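Local coordinates for protein 5-dehydro-2-deoxygluconokinase (Bacillus halodurans C-125, PDB 2QCV) that probably phosphorylates 5-dehydro-2-deoxy-D-gluconate with ATP to give 6-phospho-5-dehydro-2-deoxy-D-gluconate, a step in the breakdown of myo-inositol, at residues F174-Y178 / Y193-A197; N222-I226 / V238-G242; F230-L236 / A248-A252. All blocks are in the same frame, centred on the assembly; numbering follows the deposited sequence.

Contact 1: residues F174-Y178 / Y193-A197; sequences FELDY and YSLVA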
ATOM      1  N   PHE A 174     -23.621 -10.634  18.916  1.00 24.85           N
ATOM      2  CA  PHE A 174     -22.321  -9.997  18.731  1.00 27.18           C
ATOM      3  C   PHE A 174     -21.360 -10.566  19.764  1.00 27.59           C
ATOM      4  O   PHE A 174     -21.533 -10.346  20.965  1.00 26.62           O
ATOM      5  CB  PHE A 174     -22.465  -8.470  18.888  1.00 24.77           C
ATOM      6  CG  PHE A 174     -21.203  -7.669  18.607  1.00 25.82           C
ATOM      7  CD1 PHE A 174     -20.176  -8.108  17.748  1.00 26.45           C
ATOM      8  CD2 PHE A 174     -21.057  -6.421  19.215  1.00 26.27           C
ATOM      9  CE1 PHE A 174     -19.070  -7.292  17.524  1.00 27.46           C
ATOM     10  CE2 PHE A 174     -19.951  -5.616  18.987  1.00 25.27           C
ATOM     11  CZ  PHE A 174     -18.960  -6.063  18.177  1.00 25.31           C
ATOM     12  N   GLU A 175     -20.351 -11.285  19.262  1.00 26.67           N
ATOM     13  CA  GLU A 175     -19.296 -11.841  20.077  1.00 28.24           C
ATOM     14  C   GLU A 175     -18.091 -10.925  19.988  1.00 28.18           C
ATOM     15  O   GLU A 175     -17.508 -10.748  18.917  1.00 26.49           O
ATOM     16  CB  GLU A 175     -18.984 -13.261  19.599  1.00 29.65           C
ATOM     17  CG  GLU A 175     -18.659 -14.222  20.713  1.00 42.71           C
ATOM     18  CD  GLU A 175     -17.363 -13.931  21.379  1.00 46.76           C
ATOM     19  OE1 GLU A 175     -16.507 -13.272  20.765  1.00 49.38           O
ATOM     20  OE2 GLU A 175     -17.177 -14.393  22.510  1.00 51.37           O
ATOM     21  N   LEU A 176     -17.662 -10.370  21.125  1.00 27.29           N
ATOM     22  CA  LEU A 176     -16.747  -9.260  21.095  1.00 28.09           C
ATOM     23  C   LEU A 176     -15.332  -9.644  20.647  1.00 35.39           C
ATOM     24  O   LEU A 176     -14.712  -8.831  19.983  1.00 44.73           O
ATOM     25  CB  LEU A 176     -16.712  -8.477  22.427  1.00 27.72           C
ATOM     26  CG  LEU A 176     -18.013  -7.779  22.873  1.00 26.30           C
ATOM     27  CD1 LEU A 176     -17.751  -6.837  24.084  1.00 24.83           C
ATOM     28  CD2 LEU A 176     -18.613  -6.982  21.711  1.00 24.18           C
ATOM     29  N   ASP A 177     -14.856 -10.855  20.934  1.00 32.20           N
ATOM     30  CA  ASP A 177     -13.675 -11.439  20.229  1.00 35.31           C
ATOM     31  C   ASP A 177     -12.586 -10.417  19.994  1.00 27.31           C
ATOM     32  O   ASP A 177     -12.383 -10.063  18.857  1.00 32.83           O
ATOM     33  CB  ASP A 177     -14.121 -11.945  18.793  1.00 41.10           C
ATOM     34  CG  ASP A 177     -12.937 -12.483  17.928  1.00 42.81           C
ATOM     35  OD1 ASP A 177     -12.056 -13.204  18.488  1.00 51.38           O
ATOM     36  OD2 ASP A 177     -12.905 -12.146  16.706  1.00 47.29           O
ATOM     37  N   TYR A 178     -11.910  -9.917  21.036  1.00 31.53           N
ATOM     38  CA  TYR A 178     -10.960  -8.799  20.846  1.00 30.44           C
ATOM     39  C   TYR A 178      -9.536  -9.280  20.537  1.00 31.44           C
ATOM     40  O   TYR A 178      -8.934  -9.998  21.326  1.00 30.77           O
ATOM     41  CB  TYR A 178     -10.938  -7.877  22.073  1.00 31.72           C
ATOM     42  CG  TYR A 178     -10.029  -6.663  21.976  1.00 29.90           C
ATOM     43  CD1 TYR A 178     -10.052  -5.845  20.867  1.00 32.22           C
ATOM     44  CD2 TYR A 178      -9.146  -6.340  23.007  1.00 29.55           C
ATOM     45  CE1 TYR A 178      -9.199  -4.716  20.749  1.00 29.31           C
ATOM     46  CE2 TYR A 178      -8.322  -5.210  22.924  1.00 33.47           C
ATOM     47  CZ  TYR A 178      -8.357  -4.404  21.789  1.00 30.37           C
ATOM     48  OH  TYR A 178      -7.559  -3.297  21.697  1.00 30.52           O
ATOM     49  N   TYR A 193     -17.140  -1.357  17.671  1.00 27.19           N
ATOM     50  CA  TYR A 193     -17.788  -2.201  18.691  1.00 26.81           C
ATOM     51  C   TYR A 193     -19.019  -1.541  19.281  1.00 26.61           C
ATOM     52  O   TYR A 193     -20.014  -2.212  19.465  1.00 27.78           O
ATOM     53  CB  TYR A 193     -16.820  -2.561  19.821  1.00 27.90           C
ATOM     54  CG  TYR A 193     -15.916  -3.755  19.552  1.00 26.11           C
ATOM     55  CD1 TYR A 193     -15.564  -4.138  18.251  1.00 26.08           C
ATOM     56  CD2 TYR A 193     -15.396  -4.488  20.596  1.00 28.10           C
ATOM     57  CE1 TYR A 193     -14.743  -5.235  18.027  1.00 27.10           C
ATOM     58  CE2 TYR A 193     -14.594  -5.609  20.377  1.00 29.24           C
ATOM     59  CZ  TYR A 193     -14.285  -5.973  19.097  1.00 32.29           C
ATOM     60  OH  TYR A 193     -13.506  -7.078  18.873  1.00 33.14           O
ATOM     61  N   SER A 194     -18.947  -0.267  19.677  1.00 26.16           N
ATOM     62  CA  SER A 194     -20.128   0.441  20.230  1.00 26.59           C
ATOM     63  C   SER A 194     -21.293   0.471  19.223  1.00 28.64           C
ATOM     64  O   SER A 194     -22.426   0.130  19.540  1.00 27.33           O
ATOM     65  CB  SER A 194     -19.748   1.846  20.705  1.00 25.35           C
ATOM     66  OG  SER A 194     -19.185   2.639  19.654  1.00 26.87           O
ATOM     67  N   LEU A 195     -20.979   0.820  17.991  1.00 32.21           N
ATOM     68  CA  LEU A 195     -21.971   0.939  16.898  1.00 34.27           C
ATOM     69  C   LEU A 195     -22.685  -0.396  16.676  1.00 31.78           C
ATOM     70  O   LEU A 195     -23.922  -0.458  16.670  1.00 30.72           O
ATOM     71  CB  LEU A 195     -21.236   1.360  15.615  1.00 36.07           C
ATOM     72  CG  LEU A 195     -21.778   1.008  14.208  1.00 38.45           C
ATOM     73  CD1 LEU A 195     -23.121   1.639  14.046  1.00 55.13           C
ATOM     74  CD2 LEU A 195     -20.824   1.460  13.092  1.00 39.34           C
ATOM     75  N   VAL A 196     -21.889  -1.461  16.571  1.00 28.47           N
ATOM     76  CA  VAL A 196     -22.426  -2.790  16.320  1.00 26.04           C
ATOM     77  C   VAL A 196     -23.200  -3.316  17.547  1.00 27.74           C
ATOM     78  O   VAL A 196     -24.322  -3.808  17.407  1.00 28.49           O
ATOM     79  CB  VAL A 196     -21.380  -3.761  15.836  1.00 27.02           C
ATOM     80  CG1 VAL A 196     -21.963  -5.187  15.752  1.00 24.88           C
ATOM     81  CG2 VAL A 196     -20.864  -3.266  14.420  1.00 27.98           C
ATOM     82  N   ALA A 197     -22.650  -3.138  18.757  1.00 26.95           N
ATOM     83  CA  ALA A 197     -23.371  -3.613  19.948  1.00 26.34           C
ATOM     84  C   ALA A 197     -24.722  -2.912  20.055  1.00 28.13           C
ATOM     85  O   ALA A 197     -25.727  -3.526  20.439  1.00 25.94           O
ATOM     86  CB  ALA A 197     -22.537  -3.388  21.244  1.00 25.49           C
TER
HETATM   87  O   HOH W   1     -11.052  -7.798  17.491  1.00 23.85           O
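Phe174, at the end of a strand, faces Ala197 of a helix, with Phe174 CA and Ala197 CA 6.6 Å apart; further along, Leu176 CA and Tyr193 CA are 7.5 Å apart. The Phe174 and Tyr193 rings carry most of the packing. Phe174 CG is anti to the backbone N (chi1 -175°), which directs the ring at the helix. Val196 CG1 sits almost straight over the ring centre, 3.6 Å from the centroid of the Phe174 ring, a CH-pi contact. The opposite face of this ring is covered near its rim by CD2 of Leu176. Ala197 CB lies at the ring edge, 3.9 Å from Phe174 CD2. Phe174 also turns its own edge to the face of Tyr193. This is a T-shaped pair, with planes at 81° and the Phe174 and Tyr193 ring centroids 5.5 Å apart. Tyr193 then runs on past Leu176, whose CB packs on CE2 of the tyrosine. Its hydroxyl ends among backbone carbonyls. The modelled distance from Tyr193 OH to Leu176 O, 2.4 Å, is very short, and that bond is doubtful in detail. A water bridges the same hydroxyl to the next residue, donating to Asp177 O at 3.0 Å. The side chain of Asp177 has a separate partner, Thr147. The contact lies inside the beta-alpha-beta unit of strand 171-175, helix 186-199 and strand 202-206. Strand 202-206 bonds to Phe174 through Ile202 and Ile204, while helix 207-213 packs on Leu176 and Ala197.

Contact 2: residues N222-I226 / V238-G242; sequences NDETI and VIKHG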
ATOM      1  N   ASN A 222     -20.428  -3.235  35.360  1.00 26.59           N
ATOM      2  CA  ASN A 222     -21.433  -3.919  34.529  1.00 26.19           C
ATOM      3  C   ASN A 222     -22.772  -3.162  34.560  1.00 27.94           C
ATOM      4  O   ASN A 222     -23.511  -3.167  33.565  1.00 25.90           O
ATOM      5  CB  ASN A 222     -21.659  -5.351  34.963  1.00 26.42           C
ATOM      6  CG  ASN A 222     -20.462  -6.252  34.714  1.00 27.53           C
ATOM      7  OD1 ASN A 222     -19.413  -5.821  34.237  1.00 30.52           O
ATOM      8  ND2 ASN A 222     -20.628  -7.526  35.048  1.00 27.65           N
ATOM      9  N   ASP A 223     -23.125  -2.579  35.717  1.00 26.88           N
ATOM     10  CA  ASP A 223     -24.403  -1.864  35.826  1.00 29.69           C
ATOM     11  C   ASP A 223     -24.415  -0.649  34.890  1.00 29.11           C
ATOM     12  O   ASP A 223     -25.434  -0.338  34.279  1.00 31.03           O
ATOM     13  CB  ASP A 223     -24.720  -1.441  37.264  1.00 31.10           C
ATOM     14  CG  ASP A 223     -25.005  -2.629  38.173  1.00 42.30           C
ATOM     15  OD1 ASP A 223     -25.449  -3.685  37.665  1.00 51.06           O
ATOM     16  OD2 ASP A 223     -24.793  -2.505  39.393  1.00 63.09           O
ATOM     17  N   GLU A 224     -23.282   0.018  34.737  1.00 27.91           N
ATOM     18  CA  GLU A 224     -23.188   1.135  33.811  1.00 28.63           C
ATOM     19  C   GLU A 224     -23.195   0.668  32.368  1.00 27.34           C
ATOM     20  O   GLU A 224     -23.811   1.301  31.503  1.00 27.89           O
ATOM     21  CB  GLU A 224     -21.946   1.983  34.107  1.00 32.12           C
ATOM     22  CG  GLU A 224     -22.078   2.761  35.423  1.00 39.20           C
ATOM     23  CD  GLU A 224     -23.372   3.577  35.454  1.00 51.29           C
ATOM     24  OE1 GLU A 224     -23.553   4.423  34.546  1.00 62.08           O
ATOM     25  OE2 GLU A 224     -24.223   3.339  36.352  1.00 61.72           O
ATOM     26  N   THR A 225     -22.511  -0.433  32.093  1.00 27.75           N
ATOM     27  CA  THR A 225     -22.477  -1.005  30.743  1.00 26.44           C
ATOM     28  C   THR A 225     -23.875  -1.296  30.257  1.00 27.17           C
ATOM     29  O   THR A 225     -24.226  -0.948  29.121  1.00 27.89           O
ATOM     30  CB  THR A 225     -21.666  -2.293  30.738  1.00 27.67           C
ATOM     31  OG1 THR A 225     -20.326  -1.973  31.135  1.00 27.12           O
ATOM     32  CG2 THR A 225     -21.691  -3.002  29.385  1.00 27.51           C
ATOM     33  N   ILE A 226     -24.668  -1.980  31.076  1.00 27.63           N
ATOM     34  CA  ILE A 226     -25.993  -2.383  30.638  1.00 28.00           C
ATOM     35  C   ILE A 226     -26.954  -1.200  30.628  1.00 28.48           C
ATOM     36  O   ILE A 226     -27.834  -1.163  29.786  1.00 29.96           O
ATOM     37  CB  ILE A 226     -26.568  -3.575  31.456  1.00 27.35           C
ATOM     38  CG1 ILE A 226     -26.992  -3.113  32.852  1.00 27.79           C
ATOM     39  CG2 ILE A 226     -25.561  -4.774  31.408  1.00 26.22           C
ATOM     40  CD1 ILE A 226     -27.399  -4.205  33.823  1.00 31.15           C
ATOM     41  N   VAL A 238     -24.197 -10.546  28.002  1.00 25.40           N
ATOM     42  CA  VAL A 238     -23.434 -11.523  28.791  1.00 25.06           C
ATOM     43  C   VAL A 238     -22.007 -11.033  28.997  1.00 26.76           C
ATOM     44  O   VAL A 238     -21.281 -10.797  28.037  1.00 25.00           O
ATOM     45  CB  VAL A 238     -23.444 -12.904  28.119  1.00 26.36           C
ATOM     46  CG1 VAL A 238     -22.612 -13.887  28.945  1.00 25.52           C
ATOM     47  CG2 VAL A 238     -24.934 -13.412  27.892  1.00 25.11           C
ATOM     48  N   ILE A 239     -21.611 -10.820  30.246  1.00 24.74           N
ATOM     49  CA  ILE A 239     -20.305 -10.246  30.550  1.00 25.32           C
ATOM     50  C   ILE A 239     -19.516 -11.295  31.347  1.00 26.80           C
ATOM     51  O   ILE A 239     -19.956 -11.717  32.420  1.00 26.00           O
ATOM     52  CB  ILE A 239     -20.402  -8.896  31.362  1.00 24.75           C
ATOM     53  CG1 ILE A 239     -21.401  -7.909  30.684  1.00 27.39           C
ATOM     54  CG2 ILE A 239     -18.989  -8.266  31.587  1.00 24.75           C
ATOM     55  CD1 ILE A 239     -21.545  -6.529  31.338  1.00 26.83           C
ATOM     56  N   LYS A 240     -18.386 -11.731  30.794  1.00 25.47           N
ATOM     57  CA  LYS A 240     -17.576 -12.816  31.376  1.00 26.02           C
ATOM     58  C   LYS A 240     -16.374 -12.279  32.129  1.00 27.08           C
ATOM     59  O   LYS A 240     -15.679 -11.343  31.678  1.00 28.59           O
ATOM     60  CB  LYS A 240     -17.101 -13.745  30.278  1.00 26.40           C
ATOM     61  CG  LYS A 240     -18.252 -14.255  29.386  1.00 26.51           C
ATOM     62  CD  LYS A 240     -17.701 -15.041  28.237  1.00 29.43           C
ATOM     63  CE  LYS A 240     -17.161 -14.186  27.127  1.00 33.54           C
ATOM     64  NZ  LYS A 240     -16.316 -15.009  26.176  1.00 34.34           N
ATOM     65  N   HIS A 241     -16.130 -12.871  33.286  1.00 26.68           N
ATOM     66  CA  HIS A 241     -15.063 -12.438  34.183  1.00 24.56           C
ATOM     67  C   HIS A 241     -14.114 -13.590  34.569  1.00 28.02           C
ATOM     68  O   HIS A 241     -13.553 -13.623  35.680  1.00 27.50           O
ATOM     69  CB  HIS A 241     -15.652 -11.825  35.437  1.00 26.20           C
ATOM     70  CG  HIS A 241     -16.509 -10.611  35.207  1.00 26.52           C
ATOM     71  ND1 HIS A 241     -16.072  -9.341  35.515  1.00 27.58           N
ATOM     72  CD2 HIS A 241     -17.763 -10.466  34.715  1.00 27.88           C
ATOM     73  CE1 HIS A 241     -17.026  -8.469  35.239  1.00 31.02           C
ATOM     74  NE2 HIS A 241     -18.072  -9.124  34.769  1.00 27.24           N
ATOM     75  N   GLY A 242     -13.907 -14.530  33.654  1.00 30.81           N
ATOM     76  CA  GLY A 242     -12.967 -15.627  33.884  1.00 31.85           C
ATOM     77  C   GLY A 242     -13.330 -16.413  35.136  1.00 30.08           C
ATOM     78  O   GLY A 242     -14.465 -16.813  35.328  1.00 28.39           O
TER
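Asn222 and Ile239 meet within a beta-alpha-beta crossover, where helix 222-229 packs on strand 236-240, the parallel neighbour of strand 202-206. The short helix and strand segments run roughly antiparallel, at 149°, with their axes 10.6 Å apart. Ile239 sends its CD1 toward the helix. This methyl lies 3.6 Å from Asn222 CG. It also meets Thr225 CG2 tip to tip at 4.0 Å. Ile226 CG2 is a looser neighbour, 4.4 Å from Ile239 CD1. The polar part of the contact is one bond: Asn222 ND2 donates to His241 NE2 at 3.0 Å. It is nearly straight, with an N-H...N angle of 166°. The acceptor lies close to the amide plane, while the donor is tilted somewhat out of the imidazole plane. The rest of the amide is also engaged. Arg207 NH1 donates to OD1, and ND2 is also bonded to Tyr249 OH. These partners fix which way round the amide sits. With an alanine here, His241 NE2 and Arg207 would probably each lose a hydrogen-bond mate, and the Ile239 methyl would be less covered. Arg207 NH1 also bonds Thr225 OG1, which has Glu214 as a further partner, so the network joins Asn222 and Thr225. Because NE2 accepts a hydrogen bond from the amide, the His241 ring is likely to be neutral, with its own proton on ND1. The nearby Arg207 would probably favour that state.

Contact 3: residues F230-L236 / A248-A252; sequences FKHSPEL and AYTKA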
ATOM      1  N   PHE A 230     -28.773  -0.903  27.047  1.00 27.31           N
ATOM      2  CA  PHE A 230     -30.230  -1.097  27.112  1.00 28.40           C
ATOM      3  C   PHE A 230     -31.029   0.156  26.713  1.00 30.22           C
ATOM      4  O   PHE A 230     -32.253   0.106  26.671  1.00 30.54           O
ATOM      5  CB  PHE A 230     -30.696  -1.618  28.479  1.00 29.58           C
ATOM      6  CG  PHE A 230     -30.362  -3.087  28.747  1.00 26.79           C
ATOM      7  CD1 PHE A 230     -30.323  -4.024  27.734  1.00 27.06           C
ATOM      8  CD2 PHE A 230     -30.179  -3.518  30.031  1.00 30.73           C
ATOM      9  CE1 PHE A 230     -30.020  -5.331  27.983  1.00 27.98           C
ATOM     10  CE2 PHE A 230     -29.887  -4.851  30.303  1.00 27.27           C
ATOM     11  CZ  PHE A 230     -29.798  -5.760  29.260  1.00 26.76           C
ATOM     12  N   LYS A 231     -30.343   1.249  26.373  1.00 29.55           N
ATOM     13  CA  LYS A 231     -30.942   2.365  25.649  1.00 29.21           C
ATOM     14  C   LYS A 231     -31.041   2.054  24.168  1.00 30.85           C
ATOM     15  O   LYS A 231     -31.669   2.792  23.447  1.00 32.38           O
ATOM     16  CB  LYS A 231     -30.115   3.645  25.824  1.00 30.17           C
ATOM     17  CG  LYS A 231     -30.199   4.204  27.204  1.00 29.45           C
ATOM     18  CD  LYS A 231     -29.209   5.364  27.359  1.00 33.17           C
ATOM     19  CE  LYS A 231     -29.110   5.771  28.811  1.00 45.08           C
ATOM     20  NZ  LYS A 231     -28.059   6.805  29.005  1.00 44.87           N
ATOM     21  N   HIS A 232     -30.420   0.951  23.727  1.00 28.76           N
ATOM     22  CA  HIS A 232     -30.283   0.627  22.305  1.00 29.27           C
ATOM     23  C   HIS A 232     -30.961  -0.730  22.061  1.00 28.86           C
ATOM     24  O   HIS A 232     -31.917  -1.046  22.786  1.00 29.85           O
ATOM     25  CB  HIS A 232     -28.815   0.699  21.895  1.00 29.02           C
ATOM     26  CG  HIS A 232     -28.205   2.043  22.116  1.00 30.31           C
ATOM     27  ND1 HIS A 232     -28.265   3.049  21.176  1.00 33.57           N
ATOM     28  CD2 HIS A 232     -27.563   2.570  23.189  1.00 29.92           C
ATOM     29  CE1 HIS A 232     -27.663   4.129  21.645  1.00 37.46           C
ATOM     30  NE2 HIS A 232     -27.209   3.863  22.857  1.00 31.81           N
ATOM     31  N   SER A 233     -30.510  -1.499  21.065  1.00 29.73           N
ATOM     32  CA  SER A 233     -31.162  -2.750  20.706  1.00 32.24           C
ATOM     33  C   SER A 233     -31.022  -3.937  21.671  1.00 30.00           C
ATOM     34  O   SER A 233     -31.929  -4.749  21.729  1.00 30.26           O
ATOM     35  CB  SER A 233     -30.713  -3.208  19.318  1.00 32.61           C
ATOM     36  OG  SER A 233     -31.142  -2.277  18.336  1.00 33.12           O
ATOM     37  N   PRO A 234     -29.865  -4.127  22.343  1.00 27.86           N
ATOM     38  CA  PRO A 234     -29.758  -5.391  23.086  1.00 26.60           C
ATOM     39  C   PRO A 234     -30.863  -5.691  24.069  1.00 29.82           C
ATOM     40  O   PRO A 234     -31.347  -4.782  24.776  1.00 28.12           O
ATOM     41  CB  PRO A 234     -28.406  -5.259  23.805  1.00 27.79           C
ATOM     42  CG  PRO A 234     -27.634  -4.401  22.875  1.00 30.24           C
ATOM     43  CD  PRO A 234     -28.597  -3.385  22.374  1.00 27.01           C
ATOM     44  N   GLU A 235     -31.250  -6.968  24.090  1.00 29.53           N
ATOM     45  CA  GLU A 235     -32.194  -7.537  25.080  1.00 28.85           C
ATOM     46  C   GLU A 235     -31.479  -8.458  26.071  1.00 26.29           C
ATOM     47  O   GLU A 235     -32.001  -8.746  27.119  1.00 27.27           O
ATOM     48  CB  GLU A 235     -33.293  -8.328  24.326  1.00 30.56           C
ATOM     49  CG  GLU A 235     -32.781  -9.669  23.761  1.00 42.30           C
ATOM     50  CD  GLU A 235     -33.685 -10.343  22.681  1.00 43.87           C
ATOM     51  OE1 GLU A 235     -34.705  -9.733  22.303  1.00 55.04           O
ATOM     52  OE2 GLU A 235     -33.365 -11.507  22.262  1.00 48.63           O
ATOM     53  N   LEU A 236     -30.236  -8.840  25.759  1.00 25.96           N
ATOM     54  CA  LEU A 236     -29.435  -9.759  26.565  1.00 25.94           C
ATOM     55  C   LEU A 236     -27.978  -9.432  26.444  1.00 26.66           C
ATOM     56  O   LEU A 236     -27.454  -9.363  25.329  1.00 25.16           O
ATOM     57  CB  LEU A 236     -29.647 -11.220  26.131  1.00 25.76           C
ATOM     58  CG  LEU A 236     -28.875 -12.326  26.883  1.00 24.63           C
ATOM     59  CD1 LEU A 236     -29.224 -12.424  28.424  1.00 27.40           C
ATOM     60  CD2 LEU A 236     -29.114 -13.644  26.193  1.00 27.22           C
ATOM     61  N   ALA A 248     -25.227 -12.616  33.082  1.00 25.53           N
ATOM     62  CA  ALA A 248     -26.104 -12.270  31.991  1.00 25.99           C
ATOM     63  C   ALA A 248     -27.175 -11.337  32.526  1.00 27.34           C
ATOM     64  O   ALA A 248     -27.728 -11.551  33.644  1.00 28.08           O
ATOM     65  CB  ALA A 248     -26.736 -13.520  31.402  1.00 24.42           C
ATOM     66  N   TYR A 249     -27.494 -10.329  31.733  1.00 26.03           N
ATOM     67  CA  TYR A 249     -28.468  -9.295  32.102  1.00 27.00           C
ATOM     68  C   TYR A 249     -29.506  -9.142  30.986  1.00 27.72           C
ATOM     69  O   TYR A 249     -29.128  -9.101  29.836  1.00 27.59           O
ATOM     70  CB  TYR A 249     -27.736  -7.958  32.250  1.00 28.93           C
ATOM     71  CG  TYR A 249     -26.578  -7.963  33.236  1.00 26.92           C
ATOM     72  CD1 TYR A 249     -26.805  -7.723  34.586  1.00 29.10           C
ATOM     73  CD2 TYR A 249     -25.289  -8.247  32.821  1.00 29.38           C
ATOM     74  CE1 TYR A 249     -25.768  -7.724  35.513  1.00 29.48           C
ATOM     75  CE2 TYR A 249     -24.239  -8.235  33.701  1.00 25.54           C
ATOM     76  CZ  TYR A 249     -24.483  -7.968  35.066  1.00 28.56           C
ATOM     77  OH  TYR A 249     -23.478  -7.987  35.952  1.00 26.57           O
ATOM     78  N   THR A 250     -30.783  -9.032  31.334  1.00 26.55           N
ATOM     79  CA  THR A 250     -31.873  -8.864  30.366  1.00 26.78           C
ATOM     80  C   THR A 250     -32.442  -7.453  30.459  1.00 27.68           C
ATOM     81  O   THR A 250     -32.360  -6.794  31.514  1.00 29.02           O
ATOM     82  CB  THR A 250     -33.014  -9.887  30.591  1.00 31.67           C
ATOM     83  OG1 THR A 250     -33.691  -9.579  31.817  1.00 25.88           O
ATOM     84  CG2 THR A 250     -32.444 -11.284  30.613  1.00 33.73           C
ATOM     85  N   LYS A 251     -33.001  -6.986  29.347  1.00 27.91           N
ATOM     86  CA  LYS A 251     -33.554  -5.657  29.266  1.00 29.95           C
ATOM     87  C   LYS A 251     -34.738  -5.506  30.256  1.00 32.07           C
ATOM     88  O   LYS A 251     -34.964  -4.436  30.795  1.00 32.94           O
ATOM     89  CB  LYS A 251     -34.035  -5.364  27.849  1.00 30.83           C
ATOM     90  CG  LYS A 251     -34.585  -3.934  27.787  1.00 34.29           C
ATOM     91  CD  LYS A 251     -34.889  -3.401  26.433  1.00 41.06           C
ATOM     92  CE  LYS A 251     -34.864  -1.833  26.499  1.00 43.82           C
ATOM     93  NZ  LYS A 251     -34.710  -1.220  25.181  1.00 61.17           N
ATOM     94  N   ALA A 252     -35.441  -6.602  30.502  1.00 32.36           N
ATOM     95  CA  ALA A 252     -36.522  -6.690  31.516  1.00 33.51           C
ATOM     96  C   ALA A 252     -36.037  -6.456  32.943  1.00 34.60           C
ATOM     97  O   ALA A 252     -36.833  -6.200  33.818  1.00 34.73           O
ATOM     98  CB  ALA A 252     -37.217  -8.073  31.431  1.00 33.29           C
TER
HETATM   99  O   HOH W   2     -34.584  -3.827  22.906  1.00 56.22           O
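In Lys251 the first torsion (chi1 -179°) swings CG to the far side from the backbone N, and the extended chain beyond runs back along the 230-236 loop; Phe230 has CG beside its backbone N (chi1 -73°), which turns its ring toward Lys251. The two side chains run alongside each other, pointing opposite ways. Lys251 CA stands over the centre of the ring, 3.7 Å from the centroid of the Phe230 ring, in a CH-pi contact. At the ring's edge, Phe230 CZ comes within 3.5 Å of Tyr249 O. The far end of the lysine turns to loop carbonyls. Its NZ makes a weak hydrogen bond to Phe230 O at 3.2 Å. A water that donates to Ser233 O also accepts, weakly, from this ammonium group. The backbone gives the firmer link: Lys251 N donates to Glu235 O at 3.0 Å, with an N-H...O angle of 148°. The donor stands above the plane of that carbonyl. The same oxygen receives a CA-H...O contact, with Thr250 CA 3.3 Å from Glu235 O. In return, Leu236 CA lies 3.4 Å from Tyr249 O. Leu236 and Thr250 form an antiparallel non-hydrogen-bonded pair, with Leu236 CA and Thr250 CA 4.6 Å apart. Their side chains share one face of the sheet, where Leu236 CD1 also packs on Ala248 CB and Ile289 of helix 289-305 covers all three. The Glu235 carboxylate turns away to a salt bridge with Lys171. This is the open end of a beta hairpin. Strands 236-240 and 246-250 follow each other in the chain and pair antiparallel, and the loop leaving helix 222-229 packs against the outgoing strand just where the hairpin starts.

The three contacts belong to the large nine-stranded sheet and its helices, the alpha/beta part of this PfkB-family kinase. Contact 1 closes first along the chain. Contacts 2 and 3 follow, and their segments alternate. The centres of contacts 1 and 2 are about 13 Å apart, those of 1 and 3 about 14 Å, and those of 2 and 3 about 12 Å. Ala197 touches Pro234 between contacts 1 and 3. Contacts 2 and 3 share neighbouring strands 236-240 and 246-250, and Ile226 of one packs on Tyr249 of the other. Together they trace the sheet's passage from parallel crossovers to an antiparallel hairpin near one edge.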